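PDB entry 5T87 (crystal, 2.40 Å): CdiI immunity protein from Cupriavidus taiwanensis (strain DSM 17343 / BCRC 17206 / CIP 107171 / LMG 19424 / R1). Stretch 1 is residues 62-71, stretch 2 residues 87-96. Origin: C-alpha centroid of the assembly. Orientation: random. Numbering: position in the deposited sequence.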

ATOM      1  N   LEU A  62       5.551  -1.619 -11.132  1.00 38.69           N
ATOM      2  CA  LEU A  62       4.363  -0.765 -11.232  1.00 39.85           C
ATOM      3  C   LEU A  62       3.063  -1.521 -11.033  1.00 40.62           C
ATOM      4  O   LEU A  62       2.145  -1.022 -10.368  1.00 41.20           O
ATOM      5  CB  LEU A  62       4.325  -0.018 -12.567  1.00 40.04           C
ATOM      6  CG  LEU A  62       5.316   1.144 -12.692  1.00 40.48           C
ATOM      7  CD1 LEU A  62       5.133   1.829 -14.044  1.00 41.01           C
ATOM      8  CD2 LEU A  62       5.161   2.145 -11.534  1.00 40.55           C
ATOM      9  N   ARG A  63       3.009  -2.724 -11.589  1.00 41.92           N
ATOM     10  CA  ARG A  63       1.841  -3.593 -11.478  1.00 42.80           C
ATOM     11  C   ARG A  63       1.614  -3.974 -10.030  1.00 42.77           C
ATOM     12  O   ARG A  63       0.495  -3.920  -9.528  1.00 43.19           O
ATOM     13  CB  ARG A  63       2.030  -4.831 -12.348  1.00 43.80           C
ATOM     14  CG  ARG A  63       2.108  -4.474 -13.822  1.00 45.22           C
ATOM     15  CD  ARG A  63       2.473  -5.637 -14.710  1.00 46.96           C
ATOM     16  NE  ARG A  63       1.410  -6.629 -14.741  1.00 48.58           N
ATOM     17  CZ  ARG A  63       1.535  -7.924 -14.440  1.00 51.18           C
ATOM     18  NH1 ARG A  63       2.706  -8.457 -14.083  1.00 52.86           N
ATOM     19  NH2 ARG A  63       0.469  -8.701 -14.513  1.00 52.80           N
ATOM     20  N   SER A  64       2.698  -4.319  -9.358  1.00 42.83           N
ATOM     21  CA  SER A  64       2.665  -4.674  -7.951  1.00 43.47           C
ATOM     22  C   SER A  64       2.231  -3.496  -7.073  1.00 42.91           C
ATOM     23  O   SER A  64       1.418  -3.664  -6.149  1.00 43.07           O
ATOM     24  CB  SER A  64       4.044  -5.198  -7.527  1.00 44.08           C
ATOM     25  OG  SER A  64       3.961  -5.905  -6.303  1.00 46.15           O
ATOM     26  N   LEU A  65       2.752  -2.310  -7.375  1.00 41.80           N
ATOM     27  CA  LEU A  65       2.381  -1.107  -6.635  1.00 41.90           C
ATOM     28  C   LEU A  65       0.868  -0.807  -6.753  1.00 42.48           C
ATOM     29  O   LEU A  65       0.191  -0.461  -5.764  1.00 41.63           O
ATOM     30  CB  LEU A  65       3.206   0.095  -7.111  1.00 41.16           C
ATOM     31  CG  LEU A  65       2.810   1.441  -6.487  1.00 41.14           C
ATOM     32  CD1 LEU A  65       2.947   1.385  -4.983  1.00 41.34           C
ATOM     33  CD2 LEU A  65       3.607   2.594  -7.060  1.00 41.16           C
ATOM     34  N   ALA A  66       0.353  -0.943  -7.972  1.00 42.95           N
ATOM     35  CA  ALA A  66      -1.077  -0.726  -8.239  1.00 42.95           C
ATOM     36  C   ALA A  66      -1.963  -1.635  -7.390  1.00 42.57           C
ATOM     37  O   ALA A  66      -2.993  -1.191  -6.862  1.00 43.08           O
ATOM     38  CB  ALA A  66      -1.371  -0.919  -9.719  1.00 42.68           C
ATOM     39  N   VAL A  67      -1.551  -2.892  -7.234  1.00 41.65           N
ATOM     40  CA  VAL A  67      -2.259  -3.813  -6.342  1.00 41.89           C
ATOM     41  C   VAL A  67      -2.213  -3.319  -4.903  1.00 41.78           C
ATOM     42  O   VAL A  67      -3.218  -3.239  -4.251  1.00 40.98           O
ATOM     43  CB  VAL A  67      -1.667  -5.223  -6.419  1.00 43.13           C
ATOM     44  CG1 VAL A  67      -2.217  -6.125  -5.314  1.00 44.24           C
ATOM     45  CG2 VAL A  67      -1.951  -5.830  -7.782  1.00 43.23           C
ATOM     46  N   THR A  68      -1.024  -2.979  -4.422  1.00 43.02           N
ATOM     47  CA  THR A  68      -0.860  -2.401  -3.093  1.00 43.60           C
ATOM     48  C   THR A  68      -1.765  -1.177  -2.923  1.00 43.73           C
ATOM     49  O   THR A  68      -2.416  -1.025  -1.892  1.00 44.51           O
ATOM     50  CB  THR A  68       0.638  -2.085  -2.826  1.00 44.29           C
ATOM     51  OG1 THR A  68       1.317  -3.310  -2.535  1.00 44.95           O
ATOM     52  CG2 THR A  68       0.844  -1.125  -1.656  1.00 44.52           C
ATOM     53  N   CYS A  69      -1.826  -0.337  -3.948  1.00 43.55           N
ATOM     54  CA  CYS A  69      -2.745   0.802  -3.960  1.00 43.74           C
ATOM     55  C   CYS A  69      -4.221   0.408  -3.855  1.00 43.46           C
ATOM     56  O   CYS A  69      -5.006   1.111  -3.212  1.00 42.34           O
ATOM     57  CB  CYS A  69      -2.528   1.656  -5.205  1.00 43.67           C
ATOM     58  SG  CYS A  69      -1.047   2.663  -5.070  1.00 43.54           S
ATOM     59  N   VAL A  70      -4.596  -0.711  -4.469  1.00 43.34           N
ATOM     60  CA  VAL A  70      -5.972  -1.230  -4.318  1.00 43.95           C
ATOM     61  C   VAL A  70      -6.217  -1.582  -2.846  1.00 44.92           C
ATOM     62  O   VAL A  70      -7.314  -1.339  -2.313  1.00 44.03           O
ATOM     63  CB  VAL A  70      -6.266  -2.416  -5.282  1.00 43.71           C
ATOM     64  CG1 VAL A  70      -7.575  -3.129  -4.945  1.00 44.33           C
ATOM     65  CG2 VAL A  70      -6.307  -1.921  -6.725  1.00 43.14           C
ATOM     66  N   GLY A  71      -5.175  -2.109  -2.196  1.00 45.77           N
ATOM     67  CA  GLY A  71      -5.176  -2.344  -0.754  1.00 47.01           C
ATOM     68  C   GLY A  71      -5.435  -1.093   0.050  1.00 47.39           C
ATOM     69  O   GLY A  71      -6.156  -1.132   1.044  1.00 48.34           O
ATOM     70  N   GLU A  87     -12.564 -10.635  -5.618  1.00 51.88           N
ATOM     71  CA  GLU A  87     -12.387 -11.459  -6.829  1.00 52.88           C
ATOM     72  C   GLU A  87     -11.142 -11.016  -7.591  1.00 50.45           C
ATOM     73  O   GLU A  87     -10.381 -11.861  -8.102  1.00 51.17           O
ATOM     74  CB  GLU A  87     -13.632 -11.427  -7.747  1.00 54.70           C
ATOM     75  CG  GLU A  87     -14.678 -12.472  -7.353  1.00 58.86           C
ATOM     76  CD  GLU A  87     -16.109 -12.175  -7.820  1.00 60.23           C
ATOM     77  OE1 GLU A  87     -16.314 -11.739  -8.977  1.00 60.70           O
ATOM     78  OE2 GLU A  87     -17.042 -12.409  -7.019  1.00 60.55           O
ATOM     79  N   PHE A  88     -10.948  -9.696  -7.648  1.00 46.77           N
ATOM     80  CA  PHE A  88      -9.745  -9.098  -8.235  1.00 44.28           C
ATOM     81  C   PHE A  88      -8.448  -9.571  -7.560  1.00 43.73           C
ATOM     82  O   PHE A  88      -7.547 -10.094  -8.217  1.00 42.07           O
ATOM     83  CB  PHE A  88      -9.830  -7.581  -8.174  1.00 42.39           C
ATOM     84  CG  PHE A  88      -8.558  -6.905  -8.530  1.00 42.18           C
ATOM     85  CD1 PHE A  88      -8.103  -6.910  -9.844  1.00 42.49           C
ATOM     86  CD2 PHE A  88      -7.783  -6.286  -7.550  1.00 41.92           C
ATOM     87  CE1 PHE A  88      -6.915  -6.292 -10.185  1.00 42.26           C
ATOM     88  CE2 PHE A  88      -6.600  -5.659  -7.886  1.00 41.38           C
ATOM     89  CZ  PHE A  88      -6.167  -5.660  -9.206  1.00 41.72           C
ATOM     90  N   LEU A  89      -8.374  -9.418  -6.248  1.00 43.81           N
ATOM     91  CA  LEU A  89      -7.157  -9.777  -5.533  1.00 45.81           C
ATOM     92  C   LEU A  89      -6.893 -11.282  -5.559  1.00 47.61           C
ATOM     93  O   LEU A  89      -5.732 -11.708  -5.672  1.00 48.25           O
ATOM     94  CB  LEU A  89      -7.210  -9.265  -4.097  1.00 46.48           C
ATOM     95  CG  LEU A  89      -7.270  -7.741  -3.945  1.00 45.64           C
ATOM     96  CD1 LEU A  89      -7.543  -7.360  -2.497  1.00 46.45           C
ATOM     97  CD2 LEU A  89      -5.994  -7.086  -4.442  1.00 45.55           C
ATOM     98  N   LEU A  90      -7.959 -12.077  -5.462  1.00 48.21           N
ATOM     99  CA  LEU A  90      -7.836 -13.526  -5.534  1.00 49.84           C
ATOM    100  C   LEU A  90      -7.439 -14.023  -6.918  1.00 50.22           C
ATOM    101  O   LEU A  90      -6.777 -15.056  -7.029  1.00 51.17           O
ATOM    102  CB  LEU A  90      -9.143 -14.200  -5.137  1.00 51.96           C
ATOM    103  CG  LEU A  90      -9.532 -14.172  -3.659  1.00 53.40           C
ATOM    104  CD1 LEU A  90     -10.906 -14.828  -3.541  1.00 55.24           C
ATOM    105  CD2 LEU A  90      -8.510 -14.865  -2.760  1.00 53.93           C
ATOM    106  N   SER A  91      -7.849 -13.309  -7.967  1.00 49.58           N
ATOM    107  CA  SER A  91      -7.517 -13.717  -9.332  1.00 50.81           C
ATOM    108  C   SER A  91      -6.033 -13.564  -9.661  1.00 51.30           C
ATOM    109  O   SER A  91      -5.573 -14.126 -10.656  1.00 52.64           O
ATOM    110  CB  SER A  91      -8.361 -12.963 -10.363  1.00 50.36           C
ATOM    111  OG  SER A  91      -8.077 -11.583 -10.352  1.00 49.37           O
ATOM    112  N   LEU A  92      -5.296 -12.829  -8.824  1.00 51.83           N
ATOM    113  CA  LEU A  92      -3.847 -12.618  -8.992  1.00 52.95           C
ATOM    114  C   LEU A  92      -2.932 -13.570  -8.201  1.00 54.75           C
ATOM    115  O   LEU A  92      -1.729 -13.632  -8.474  1.00 56.21           O
ATOM    116  CB  LEU A  92      -3.496 -11.188  -8.584  1.00 51.31           C
ATOM    117  CG  LEU A  92      -4.323 -10.062  -9.209  1.00 49.74           C
ATOM    118  CD1 LEU A  92      -4.041  -8.746  -8.504  1.00 48.39           C
ATOM    119  CD2 LEU A  92      -4.083  -9.948 -10.703  1.00 50.35           C
ATOM    120  N   GLY A  93      -3.482 -14.303  -7.235  1.00 56.21           N
ATOM    121  CA  GLY A  93      -2.676 -15.162  -6.350  1.00 59.08           C
ATOM    122  C   GLY A  93      -1.732 -16.145  -7.027  1.00 61.77           C
ATOM    123  O   GLY A  93      -0.733 -16.561  -6.428  1.00 62.51           O
ATOM    124  N   GLY A  94      -2.055 -16.515  -8.270  1.00 63.10           N
ATOM    125  CA  GLY A  94      -1.289 -17.474  -9.046  1.00 65.37           C
ATOM    126  C   GLY A  94      -0.195 -16.922  -9.938  1.00 66.71           C
ATOM    127  O   GLY A  94       0.539 -17.709 -10.537  1.00 68.90           O
ATOM    128  N   ASP A  95      -0.055 -15.599 -10.045  1.00 66.21           N
ATOM    129  CA  ASP A  95       1.047 -15.047 -10.844  1.00 68.23           C
ATOM    130  C   ASP A  95       1.994 -14.115 -10.049  1.00 67.67           C
ATOM    131  O   ASP A  95       1.567 -13.170  -9.386  1.00 65.93           O
ATOM    132  CB  ASP A  95       0.516 -14.435 -12.141  1.00 69.05           C
ATOM    133  CG  ASP A  95      -0.314 -13.222 -11.913  1.00 67.83           C
ATOM    134  OD1 ASP A  95       0.326 -12.182 -11.666  1.00 67.69           O
ATOM    135  OD2 ASP A  95      -1.571 -13.298 -12.010  1.00 66.72           O
ATOM    136  N   GLN A  96       3.292 -14.407 -10.146  1.00 68.77           N
ATOM    137  CA  GLN A  96       4.278 -13.993  -9.138  1.00 68.73           C
ATOM    138  C   GLN A  96       4.636 -12.518  -9.102  1.00 64.22           C
ATOM    139  O   GLN A  96       4.925 -11.979  -8.036  1.00 62.99           O
ATOM    140  CB  GLN A  96       5.556 -14.798  -9.298  1.00 73.83           C
ATOM    141  CG  GLN A  96       5.365 -16.276  -9.049  1.00 77.44           C
ATOM    142  CD  GLN A  96       6.681 -17.031  -9.081  1.00 83.70           C
ATOM    143  OE1 GLN A  96       7.733 -16.481  -9.444  1.00 87.12           O
ATOM    144  NE2 GLN A  96       6.633 -18.304  -8.698  1.00 86.29           N
TER

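The two stretches pack through a small apolar contact that buries 233 Å² in total, with no hydrogen bond crossing between them. Residues 62-71 are helical throughout, and their axis runs roughly antiparallel to that of helix 87-91, at 146° between N-to-C directions. The axes come no closer than 11.4 Å, so side chains must fill the space between the backbones; the nearest CA atoms, those of Val67 and Leu89, are 7.8 Å apart.

Val67 is the centre of the contact. Its CB leaves the helix sideways, and the t rotamer (chi1 169°) spreads the two methyls over different partners: Val67 CG1 lies 4.0 Å from Leu89 CD2, while Val67 CG2 lies 3.7 Å from Leu92 CD1 and 4.5 Å from Phe88 CZ. Val70, one helical turn further on, points toward the second stretch and adopts the same rotamer. Val70 CG2 approaches Phe88 CE2 at 3.9 Å and Val70 CG1 approaches Leu89 CD2 at 4.3 Å. Short, branched valines suit these positions, since each offers two methyls close to the helix backbone without a flexible chain to order.

The larger apolar side chains come from the second stretch. Phe88 points toward the first helix, and its t rotamer (chi1 170°, chi2 71°) carries the far end of the ring to the valines. Val67 CG2 and Val70 CG2 approach the ring obliquely, and Val70 CG1 lies almost as near, 4.0 Å from Phe88 CE2. Leu89 starts sideways, but its m,t conformation (chi1 -63°, chi2 171°) brings CD2 within reach of the CG1 atoms of both Val67 and Val70. Leu92 also adopts m,t, here from a CB directed toward the partner, and places CD1 against Val67. All five of these apolar residues are buried, whereas Leu90, directed elsewhere, is exposed and takes no part.

Between Leu89 and Leu92, Ser91, in the p rotamer (chi1 65°), folds its hydroxyl back so that OG donates a 2.7 Å hydrogen bond to Phe88 O. A type I turn runs from Leu92 to Asp95, closed by the bond from Asp95 N to Leu92 O at 3.0 Å; the intervening Gly93 and Gly94 make no contact with the first stretch.

At the margin, Arg63 and Asp95 both set out sideways and bring their ends nearer. Arg63 leaves in m at chi1 (-64°), is extended at chi2 (172°) and bends at chi3 (68°), leaving NH2 4.5 Å from Asp95 OD1. That separation is beyond a salt bridge, so the opposite charges offer at most longer-range attraction, while Arg63 NE is hydrogen-bonded elsewhere in the structure.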